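PDB 7D6V: succinate dehydrogenase subunit A from Mycolicibacterium smegmatis, which probably oxidises succinate to fumarate as the FAD-carrying flavoprotein subunit of the membrane-bound succinate dehydrogenase Sdh1. Local coordinates for residues Val344-Lys358 against Val374-Thr386. Numbering follows the deposited sequence.
Sequences VYLDIASRMPAEEIK and VDITKDAMEVGPT
V344 and V383 bring their CG2 methyls within 3.6 Å where two antiparallel chain segments meet at the start of strand 383-395, in the FAD-binding domain of this fumarate reductase-type flavoprotein. The antiparallel course follows from the CA pairing, V344 with V383 and then D347 with A380. A backbone hydrogen bond from V344 N to V383 O (2.6 Å) ties this end, nearly straight at 172°.

Beyond it the side chains settle on two flanks. On the buried flank, L346 CG stands anti to its backbone N (chi1 -179°), which carries CD2 to M381 SD at 3.6 Å, while its CB meets V383 CG2 with the two side chains crossing at about a right angle. T251 touches both L346 and V383. M381 bends at chi3, and its CE reaches I348 CG2, which packs in turn on I376 CG2 at 3.5 Å. On the other flank, M381 O lies in the plane of the Y345 ring, at its edge, 3.4 Å from CD1; E382 runs alongside with its carboxylate plane perpendicular to the ring. D347 CB abuts A380 CB, and its OD1 accepts a hydrogen bond from L275 N. A349 CB presses against the backbone of K378, 3.3 Å from its C.

At the far end, helix 354-360 rests on T377, whose CG2 lies among A354, I357 and K358. T377 OG1 donates a hydrogen bond to D375 OD1 at 3.2 Å, approaching from above the carboxylate, 65° out of its plane.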
loop_
_atom_site.group_PDB
_atom_site.type_symbol
_atom_site.label_atom_id
_atom_site.label_comp_id
_atom_site.label_asym_id
_atom_site.label_seq_id
_atom_site.Cartn_x
_atom_site.Cartn_y
_atom_site.Cartn_z
ATOM N N VAL A 344 15.504 -8.850 -23.454
ATOM C CA VAL A 344 15.691 -7.950 -24.581
ATOM C C VAL A 344 15.675 -6.516 -24.057
ATOM O O VAL A 344 15.557 -6.281 -22.856
ATOM C CB VAL A 344 14.630 -8.160 -25.680
ATOM C CG1 VAL A 344 14.845 -9.497 -26.374
ATOM C CG2 VAL A 344 13.235 -8.076 -25.102
ATOM N N TYR A 345 15.793 -5.550 -24.970
ATOM C CA TYR A 345 16.116 -4.181 -24.577
ATOM C C TYR A 345 14.908 -3.251 -24.505
ATOM O O TYR A 345 14.645 -2.680 -23.444
ATOM C CB TYR A 345 17.183 -3.619 -25.520
ATOM C CG TYR A 345 18.569 -4.046 -25.112
ATOM C CD1 TYR A 345 18.992 -3.910 -23.797
ATOM C CD2 TYR A 345 19.443 -4.607 -26.027
ATOM C CE1 TYR A 345 20.252 -4.305 -23.408
ATOM C CE2 TYR A 345 20.708 -5.008 -25.646
ATOM C CZ TYR A 345 21.107 -4.854 -24.336
ATOM O OH TYR A 345 22.366 -5.251 -23.958
ATOM N N LEU A 346 14.165 -3.081 -25.598
ATOM C CA LEU A 346 13.024 -2.159 -25.622
ATOM C C LEU A 346 13.464 -0.735 -25.260
ATOM O O LEU A 346 13.138 -0.191 -24.204
ATOM C CB LEU A 346 11.898 -2.646 -24.696
ATOM C CG LEU A 346 10.613 -1.812 -24.616
ATOM C CD1 LEU A 346 9.712 -2.035 -25.814
ATOM C CD2 LEU A 346 9.870 -2.103 -23.327
ATOM N N ASP A 347 14.259 -0.157 -26.154
ATOM C CA ASP A 347 14.753 1.200 -25.965
ATOM C C ASP A 347 13.749 2.218 -26.490
ATOM O O ASP A 347 13.341 2.164 -27.653
ATOM C CB ASP A 347 16.102 1.390 -26.656
ATOM C CG ASP A 347 16.124 0.827 -28.056
ATOM O OD1 ASP A 347 15.142 0.159 -28.441
ATOM O OD2 ASP A 347 17.122 1.055 -28.770
ATOM N N ILE A 348 13.355 3.145 -25.620
ATOM C CA ILE A 348 12.538 4.294 -25.989
ATOM C C ILE A 348 13.320 5.594 -25.902
ATOM O O ILE A 348 12.797 6.653 -26.278
ATOM C CB ILE A 348 11.264 4.362 -25.124
ATOM C CG1 ILE A 348 10.211 5.272 -25.757
ATOM C CG2 ILE A 348 11.598 4.845 -23.737
ATOM C CD1 ILE A 348 9.746 4.798 -27.099
ATOM N N ALA A 349 14.566 5.547 -25.427
ATOM C CA ALA A 349 15.370 6.756 -25.298
ATOM C C ALA A 349 15.683 7.363 -26.659
ATOM O O ALA A 349 15.468 8.560 -26.881
ATOM C CB ALA A 349 16.657 6.446 -24.541
ATOM N N SER A 350 16.184 6.551 -27.590
ATOM C CA SER A 350 16.516 7.043 -28.921
ATOM C C SER A 350 15.249 7.164 -29.758
ATOM O O SER A 350 15.159 6.618 -30.862
ATOM C CB SER A 350 17.528 6.116 -29.596
ATOM O OG SER A 350 17.025 4.796 -29.691
ATOM N N ARG A 351 14.275 7.892 -29.228
ATOM C CA ARG A 351 12.937 8.015 -29.791
ATOM C C ARG A 351 12.400 9.381 -29.378
ATOM O O ARG A 351 13.177 10.303 -29.109
ATOM C CB ARG A 351 12.053 6.837 -29.348
ATOM C CG ARG A 351 12.215 5.604 -30.216
ATOM C CD ARG A 351 11.783 5.880 -31.646
ATOM N NE ARG A 351 12.133 4.785 -32.547
ATOM C CZ ARG A 351 13.043 4.870 -33.511
ATOM N NH1 ARG A 351 13.294 3.821 -34.281
ATOM N NH2 ARG A 351 13.699 6.004 -33.709
ATOM N N MET A 352 11.072 9.523 -29.368
ATOM C CA MET A 352 10.369 10.755 -29.020
ATOM C C MET A 352 11.022 11.458 -27.834
ATOM O O MET A 352 11.501 10.796 -26.906
ATOM C CB MET A 352 8.901 10.457 -28.708
ATOM N N PRO A 353 11.072 12.803 -27.846
ATOM C CA PRO A 353 11.891 13.547 -26.873
ATOM C C PRO A 353 11.648 13.203 -25.410
ATOM O O PRO A 353 10.647 12.573 -25.053
ATOM C CB PRO A 353 11.520 15.011 -27.144
ATOM C CG PRO A 353 10.933 15.043 -28.508
ATOM C CD PRO A 353 10.579 13.655 -28.941
ATOM N N ALA A 354 12.572 13.646 -24.554
ATOM C CA ALA A 354 12.533 13.277 -23.144
ATOM C C ALA A 354 11.271 13.789 -22.463
ATOM O O ALA A 354 10.690 13.099 -21.618
ATOM C CB ALA A 354 13.776 13.806 -22.431
ATOM N N GLU A 355 10.835 15.002 -22.808
ATOM C CA GLU A 355 9.647 15.549 -22.162
ATOM C C GLU A 355 8.376 14.883 -22.668
ATOM O O GLU A 355 7.403 14.756 -21.917
ATOM C CB GLU A 355 9.575 17.059 -22.371
ATOM C CG GLU A 355 8.912 17.795 -21.222
ATOM C CD GLU A 355 7.401 17.770 -21.313
ATOM O OE1 GLU A 355 6.874 17.707 -22.443
ATOM O OE2 GLU A 355 6.741 17.806 -20.254
ATOM N N GLU A 356 8.362 14.458 -23.933
ATOM C CA GLU A 356 7.204 13.744 -24.457
ATOM C C GLU A 356 7.029 12.406 -23.752
ATOM O O GLU A 356 5.898 11.961 -23.515
ATOM C CB GLU A 356 7.350 13.549 -25.966
ATOM C CG GLU A 356 6.033 13.381 -26.710
ATOM C CD GLU A 356 5.590 11.934 -26.815
ATOM O OE1 GLU A 356 6.388 11.037 -26.471
ATOM O OE2 GLU A 356 4.444 11.695 -27.250
ATOM N N ILE A 357 8.139 11.748 -23.412
ATOM C CA ILE A 357 8.073 10.492 -22.673
ATOM C C ILE A 357 7.506 10.723 -21.277
ATOM O O ILE A 357 6.601 10.009 -20.830
ATOM C CB ILE A 357 9.463 9.834 -22.610
ATOM C CG1 ILE A 357 9.948 9.472 -24.015
ATOM C CG2 ILE A 357 9.433 8.607 -21.711
ATOM C CD1 ILE A 357 11.395 9.051 -24.067
ATOM N N LYS A 358 8.025 11.730 -20.572
ATOM C CA LYS A 358 7.623 11.968 -19.190
ATOM C C LYS A 358 6.158 12.367 -19.064
ATOM O O LYS A 358 5.604 12.292 -17.963
ATOM C CB LYS A 358 8.517 13.038 -18.566
ATOM C CG LYS A 358 9.957 12.594 -18.395
ATOM C CD LYS A 358 10.772 13.604 -17.607
ATOM C CE LYS A 358 11.092 14.833 -18.434
ATOM N NZ LYS A 358 11.986 15.766 -17.697
ATOM N N VAL A 374 16.987 3.801 -13.322
ATOM C CA VAL A 374 16.945 3.613 -14.766
ATOM C C VAL A 374 16.175 4.779 -15.364
ATOM O O VAL A 374 14.995 4.979 -15.049
ATOM C CB VAL A 374 16.300 2.273 -15.149
ATOM C CG1 VAL A 374 16.104 2.193 -16.652
ATOM C CG2 VAL A 374 17.149 1.116 -14.662
ATOM N N ASP A 375 16.836 5.547 -16.225
ATOM C CA ASP A 375 16.208 6.685 -16.886
ATOM C C ASP A 375 15.554 6.200 -18.171
ATOM O O ASP A 375 16.241 5.775 -19.106
ATOM C CB ASP A 375 17.229 7.784 -17.167
ATOM C CG ASP A 375 16.626 9.169 -17.077
ATOM O OD1 ASP A 375 15.395 9.293 -17.239
ATOM O OD2 ASP A 375 17.380 10.135 -16.842
ATOM N N ILE A 376 14.222 6.267 -18.216
ATOM C CA ILE A 376 13.480 5.843 -19.399
ATOM C C ILE A 376 13.839 6.711 -20.596
ATOM O O ILE A 376 13.907 6.224 -21.731
ATOM C CB ILE A 376 11.968 5.870 -19.099
ATOM C CG1 ILE A 376 11.654 4.942 -17.928
ATOM C CG2 ILE A 376 11.161 5.441 -20.300
ATOM C CD1 ILE A 376 12.012 3.503 -18.203
ATOM N N THR A 377 14.090 7.997 -20.366
ATOM C CA THR A 377 14.434 8.924 -21.434
ATOM C C THR A 377 15.894 8.837 -21.862
ATOM O O THR A 377 16.275 9.510 -22.824
ATOM C CB THR A 377 14.116 10.360 -21.004
ATOM O OG1 THR A 377 15.051 10.778 -20.004
ATOM C CG2 THR A 377 12.709 10.447 -20.438
ATOM N N LYS A 378 16.718 8.035 -21.187
ATOM C CA LYS A 378 18.139 7.968 -21.503
ATOM C C LYS A 378 18.645 6.580 -21.861
ATOM O O LYS A 378 19.545 6.473 -22.694
ATOM C CB LYS A 378 18.979 8.493 -20.329
ATOM C CG LYS A 378 18.774 9.962 -20.012
ATOM C CD LYS A 378 20.007 10.545 -19.341
ATOM C CE LYS A 378 20.312 9.840 -18.030
ATOM N NZ LYS A 378 21.365 10.546 -17.250
ATOM N N ASP A 379 18.101 5.518 -21.269
ATOM C CA ASP A 379 18.671 4.187 -21.417
ATOM C C ASP A 379 17.589 3.160 -21.713
ATOM O O ASP A 379 16.423 3.337 -21.353
ATOM C CB ASP A 379 19.444 3.775 -20.159
ATOM C CG ASP A 379 20.685 4.613 -19.942
ATOM O OD1 ASP A 379 21.299 5.035 -20.942
ATOM O OD2 ASP A 379 21.045 4.855 -18.770
ATOM N N ALA A 380 17.998 2.078 -22.369
ATOM C CA ALA A 380 17.088 1.000 -22.720
ATOM C C ALA A 380 16.703 0.189 -21.486
ATOM O O ALA A 380 17.356 0.239 -20.440
ATOM C CB ALA A 380 17.718 0.081 -23.765
ATOM N N MET A 381 15.625 -0.572 -21.625
ATOM C CA MET A 381 15.135 -1.429 -20.558
ATOM C C MET A 381 15.714 -2.832 -20.721
ATOM O O MET A 381 16.574 -3.083 -21.568
ATOM C CB MET A 381 13.610 -1.422 -20.549
ATOM C CG MET A 381 13.029 -0.033 -20.410
ATOM S SD MET A 381 11.266 0.036 -20.734
ATOM C CE MET A 381 11.210 1.384 -21.909
ATOM N N GLU A 382 15.254 -3.763 -19.894
ATOM C CA GLU A 382 15.790 -5.118 -19.846
ATOM C C GLU A 382 14.641 -6.121 -19.789
ATOM O O GLU A 382 14.568 -6.966 -18.900
ATOM C CB GLU A 382 16.725 -5.285 -18.655
ATOM C CG GLU A 382 17.717 -6.416 -18.803
ATOM C CD GLU A 382 18.955 -5.995 -19.561
ATOM O OE1 GLU A 382 19.184 -4.775 -19.691
ATOM O OE2 GLU A 382 19.713 -6.880 -20.003
ATOM N N VAL A 383 13.701 -6.003 -20.711
ATOM C CA VAL A 383 12.423 -6.687 -20.590
ATOM C C VAL A 383 12.528 -8.124 -21.089
ATOM O O VAL A 383 13.437 -8.493 -21.835
ATOM C CB VAL A 383 11.325 -5.917 -21.342
ATOM C CG1 VAL A 383 11.162 -4.536 -20.745
ATOM C CG2 VAL A 383 11.665 -5.820 -22.817
ATOM N N GLY A 384 11.570 -8.949 -20.661
ATOM C CA GLY A 384 11.505 -10.346 -21.023
ATOM C C GLY A 384 10.244 -11.005 -20.492
ATOM O O GLY A 384 9.472 -10.398 -19.746
ATOM N N PRO A 385 10.007 -12.261 -20.875
ATOM C CA PRO A 385 8.769 -12.939 -20.465
ATOM C C PRO A 385 8.667 -13.108 -18.954
ATOM O O PRO A 385 9.635 -13.472 -18.283
ATOM C CB PRO A 385 8.860 -14.296 -21.172
ATOM C CG PRO A 385 9.801 -14.076 -22.301
ATOM C CD PRO A 385 10.797 -13.076 -21.810
ATOM N N THR A 386 7.468 -12.863 -18.426
ATOM C CA THR A 386 7.219 -12.919 -16.991
ATOM C C THR A 386 5.914 -13.652 -16.707
ATOM O O THR A 386 4.902 -13.410 -17.367
ATOM C CB THR A 386 7.197 -11.505 -16.383
ATOM O OG1 THR A 386 7.030 -11.584 -14.963
ATOM C CG2 THR A 386 6.095 -10.650 -16.985
#